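Long-range contact in beta-galactosidase (Geobacillus stearothermophilus, PDB 5DFA), which probably hydrolyses terminal non-reducing beta-D-galactose residues from beta-D-galactosides, as a zinc-containing member of glycoside hydrolase family 42: residues A322-L327 with K371-V376. The protein carries 1 engineered substitution. Residues are numbered along the deposited sequence; the frame is centred on the assembly and turned at random.
Sequences ACTPSL and KFHGAV. Engineered in segment 322-327: Ala322 (natural residue Glu).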
ATOM      1  N   ALA A 322     -15.583 -24.481 -14.636  1.00 33.93           N
ATOM      2  CA  ALA A 322     -14.127 -24.438 -14.679  1.00 33.64           C
ATOM      3  C   ALA A 322     -13.480 -24.710 -13.326  1.00 43.30           C
ATOM      4  O   ALA A 322     -13.946 -24.247 -12.285  1.00 35.42           O
ATOM      5  CB  ALA A 322     -13.658 -23.094 -15.219  1.00 28.48           C
ATOM      6  N   CYS A 323     -12.403 -25.483 -13.370  1.00 41.32           N
ATOM      7  CA  CYS A 323     -11.502 -25.670 -12.243  1.00 28.57           C
ATOM      8  C   CYS A 323     -10.163 -26.064 -12.842  1.00 31.29           C
ATOM      9  O   CYS A 323     -10.096 -26.410 -14.020  1.00 31.99           O
ATOM     10  CB  CYS A 323     -12.013 -26.737 -11.275  1.00 39.97           C
ATOM     11  SG  CYS A 323     -11.917 -28.431 -11.902  1.00 29.94           S
ATOM     12  N   THR A 324      -9.095 -26.009 -12.058  1.00 23.79           N
ATOM     13  CA  THR A 324      -7.801 -26.425 -12.579  1.00 30.43           C
ATOM     14  C   THR A 324      -7.476 -27.850 -12.140  1.00 35.51           C
ATOM     15  O   THR A 324      -7.700 -28.225 -10.988  1.00 28.79           O
ATOM     16  CB  THR A 324      -6.667 -25.463 -12.149  1.00 36.66           C
ATOM     17  OG1 THR A 324      -5.427 -25.900 -12.721  1.00 31.79           O
ATOM     18  CG2 THR A 324      -6.537 -25.397 -10.634  1.00 23.91           C
ATOM     19  N   PRO A 325      -6.972 -28.664 -13.079  1.00 34.55           N
ATOM     20  CA  PRO A 325      -6.564 -30.039 -12.777  1.00 29.70           C
ATOM     21  C   PRO A 325      -5.220 -30.085 -12.058  1.00 35.52           C
ATOM     22  O   PRO A 325      -4.751 -31.165 -11.695  1.00 33.35           O
ATOM     23  CB  PRO A 325      -6.472 -30.686 -14.160  1.00 29.20           C
ATOM     24  CG  PRO A 325      -6.134 -29.557 -15.068  1.00 26.68           C
ATOM     25  CD  PRO A 325      -6.844 -28.352 -14.513  1.00 30.85           C
ATOM     26  N   SER A 326      -4.612 -28.920 -11.855  1.00 24.59           N
ATOM     27  CA  SER A 326      -3.315 -28.837 -11.196  1.00 33.12           C
ATOM     28  C   SER A 326      -3.134 -27.516 -10.449  1.00 33.11           C
ATOM     29  O   SER A 326      -3.154 -27.483  -9.219  1.00 24.84           O
ATOM     30  CB  SER A 326      -2.190 -29.022 -12.219  1.00 31.41           C
ATOM     31  OG  SER A 326      -2.299 -28.084 -13.275  1.00 27.61           O
ATOM     32  N   LEU A 327      -2.960 -26.429 -11.196  1.00 25.48           N
ATOM     33  CA  LEU A 327      -2.682 -25.129 -10.592  1.00 24.89           C
ATOM     34  C   LEU A 327      -3.149 -23.972 -11.471  1.00 31.26           C
ATOM     35  O   LEU A 327      -3.514 -24.164 -12.629  1.00 28.31           O
ATOM     36  CB  LEU A 327      -1.183 -24.986 -10.299  1.00 21.79           C
ATOM     37  CG  LEU A 327      -0.197 -24.613 -11.417  1.00 32.69           C
ATOM     38  CD1 LEU A 327       1.224 -24.586 -10.869  1.00 24.37           C
ATOM     39  CD2 LEU A 327      -0.277 -25.546 -12.621  1.00 18.87           C
ATOM     40  N   LYS A 371      -0.137 -18.774 -19.794  1.00 28.22           N
ATOM     41  CA  LYS A 371       0.615 -19.867 -20.401  1.00 30.67           C
ATOM     42  C   LYS A 371       1.104 -20.865 -19.352  1.00 34.39           C
ATOM     43  O   LYS A 371       1.462 -21.994 -19.681  1.00 30.75           O
ATOM     44  CB  LYS A 371       1.799 -19.327 -21.209  1.00 32.57           C
ATOM     45  CG  LYS A 371       2.901 -18.686 -20.381  1.00 29.03           C
ATOM     46  CD  LYS A 371       3.978 -18.100 -21.286  1.00 32.74           C
ATOM     47  CE  LYS A 371       5.219 -17.702 -20.504  1.00 27.45           C
ATOM     48  NZ  LYS A 371       4.972 -16.547 -19.597  1.00 30.81           N
ATOM     49  N   PHE A 372       1.112 -20.447 -18.091  1.00 28.16           N
ATOM     50  CA  PHE A 372       1.527 -21.327 -17.004  1.00 28.31           C
ATOM     51  C   PHE A 372       0.338 -21.756 -16.154  1.00 31.11           C
ATOM     52  O   PHE A 372       0.505 -22.310 -15.066  1.00 30.91           O
ATOM     53  CB  PHE A 372       2.588 -20.647 -16.137  1.00 24.79           C
ATOM     54  CG  PHE A 372       3.918 -20.501 -16.819  1.00 33.97           C
ATOM     55  CD1 PHE A 372       4.385 -21.489 -17.669  1.00 33.91           C
ATOM     56  CD2 PHE A 372       4.699 -19.375 -16.615  1.00 27.90           C
ATOM     57  CE1 PHE A 372       5.606 -21.361 -18.302  1.00 40.47           C
ATOM     58  CE2 PHE A 372       5.922 -19.240 -17.246  1.00 30.45           C
ATOM     59  CZ  PHE A 372       6.375 -20.236 -18.091  1.00 31.48           C
ATOM     60  N   HIS A 373      -0.865 -21.494 -16.655  1.00 27.50           N
ATOM     61  CA  HIS A 373      -2.076 -21.976 -16.008  1.00 36.36           C
ATOM     62  C   HIS A 373      -2.187 -23.481 -16.224  1.00 32.34           C
ATOM     63  O   HIS A 373      -1.725 -24.003 -17.239  1.00 25.83           O
ATOM     64  CB  HIS A 373      -3.313 -21.259 -16.554  1.00 27.16           C
ATOM     65  CG  HIS A 373      -4.550 -21.481 -15.739  1.00 36.42           C
ATOM     66  ND1 HIS A 373      -5.305 -22.631 -15.827  1.00 33.88           N
ATOM     67  CD2 HIS A 373      -5.167 -20.696 -14.824  1.00 34.63           C
ATOM     68  CE1 HIS A 373      -6.330 -22.547 -14.998  1.00 31.76           C
ATOM     69  NE2 HIS A 373      -6.271 -21.383 -14.379  1.00 33.99           N
ATOM     70  N   GLY A 374      -2.793 -24.175 -15.268  1.00 29.30           N
ATOM     71  CA  GLY A 374      -2.936 -25.616 -15.354  1.00 30.88           C
ATOM     72  C   GLY A 374      -3.854 -26.055 -16.477  1.00 35.14           C
ATOM     73  O   GLY A 374      -4.803 -25.355 -16.831  1.00 28.48           O
ATOM     74  N   ALA A 375      -3.560 -27.221 -17.042  1.00 32.44           N
ATOM     75  CA  ALA A 375      -4.386 -27.802 -18.091  1.00 35.49           C
ATOM     76  C   ALA A 375      -4.192 -29.310 -18.129  1.00 37.37           C
ATOM     77  O   ALA A 375      -3.274 -29.840 -17.502  1.00 28.71           O
ATOM     78  CB  ALA A 375      -4.055 -27.187 -19.441  1.00 29.35           C
ATOM     79  N   VAL A 376      -5.060 -29.999 -18.863  1.00 34.17           N
ATOM     80  CA  VAL A 376      -4.964 -31.446 -18.998  1.00 29.04           C
ATOM     81  C   VAL A 376      -3.676 -31.828 -19.720  1.00 34.22           C
ATOM     82  O   VAL A 376      -2.958 -32.734 -19.297  1.00 32.75           O
ATOM     83  CB  VAL A 376      -6.171 -32.027 -19.760  1.00 35.75           C
ATOM     84  CG1 VAL A 376      -6.078 -33.543 -19.825  1.00 22.93           C
ATOM     85  CG2 VAL A 376      -7.470 -31.596 -19.099  1.00 26.87           C
TER
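Gly374 meets Leu327 through the one hydrogen bond that joins the two segments: its backbone N donates to Leu327 O over 2.7 Å, bent to 135° at the hydrogen. The same oxygen is gripped from the opposite face of its carbonyl plane by the hydroxyl of Thr324, OG1 lying 2.6 Å from Leu327 O. Thr324 can do this because OG1 stands anti to the backbone N (chi1 -178°), where it also accepts from Ser326 N and closes an ST turn. With an alanine here, Leu327 O would probably lose one of these two donors and Ser326 N its turn acceptor, leaving the loop freer to shift. Glycine suits position 374 because any side chain would run into Thr324 OG1, Ser326 OG and Leu327 O; Ser326 OG already comes within 3.3 Å of Gly374 CA. Alongside, Pro325 lays CG 3.6 Å from Ala375 C, its rigid ring packed between that backbone and Val387 and Val391 of helix 386-398, while Leu327 brings CD2 to 3.8 Å from Gly374 CA. His373, with CG anti to its N (chi1 -167°), carries its ring beneath Leu327 O, which stands over the ring centre, 3.9 Å above its plane. The ring's rotation is fixed by ND1, which donates in the ring plane to a lone pair of Gly374 O, 2.9 Å away. The contact thus ties the loop leaving the seventh strand of the TIM barrel, beside engineered Ala322 at the predicted nucleophile position, to the loop after the eighth, and the oriented imidazole lies close to the predicted substrate-binding residue Trp330, consistent with a place beside the active site.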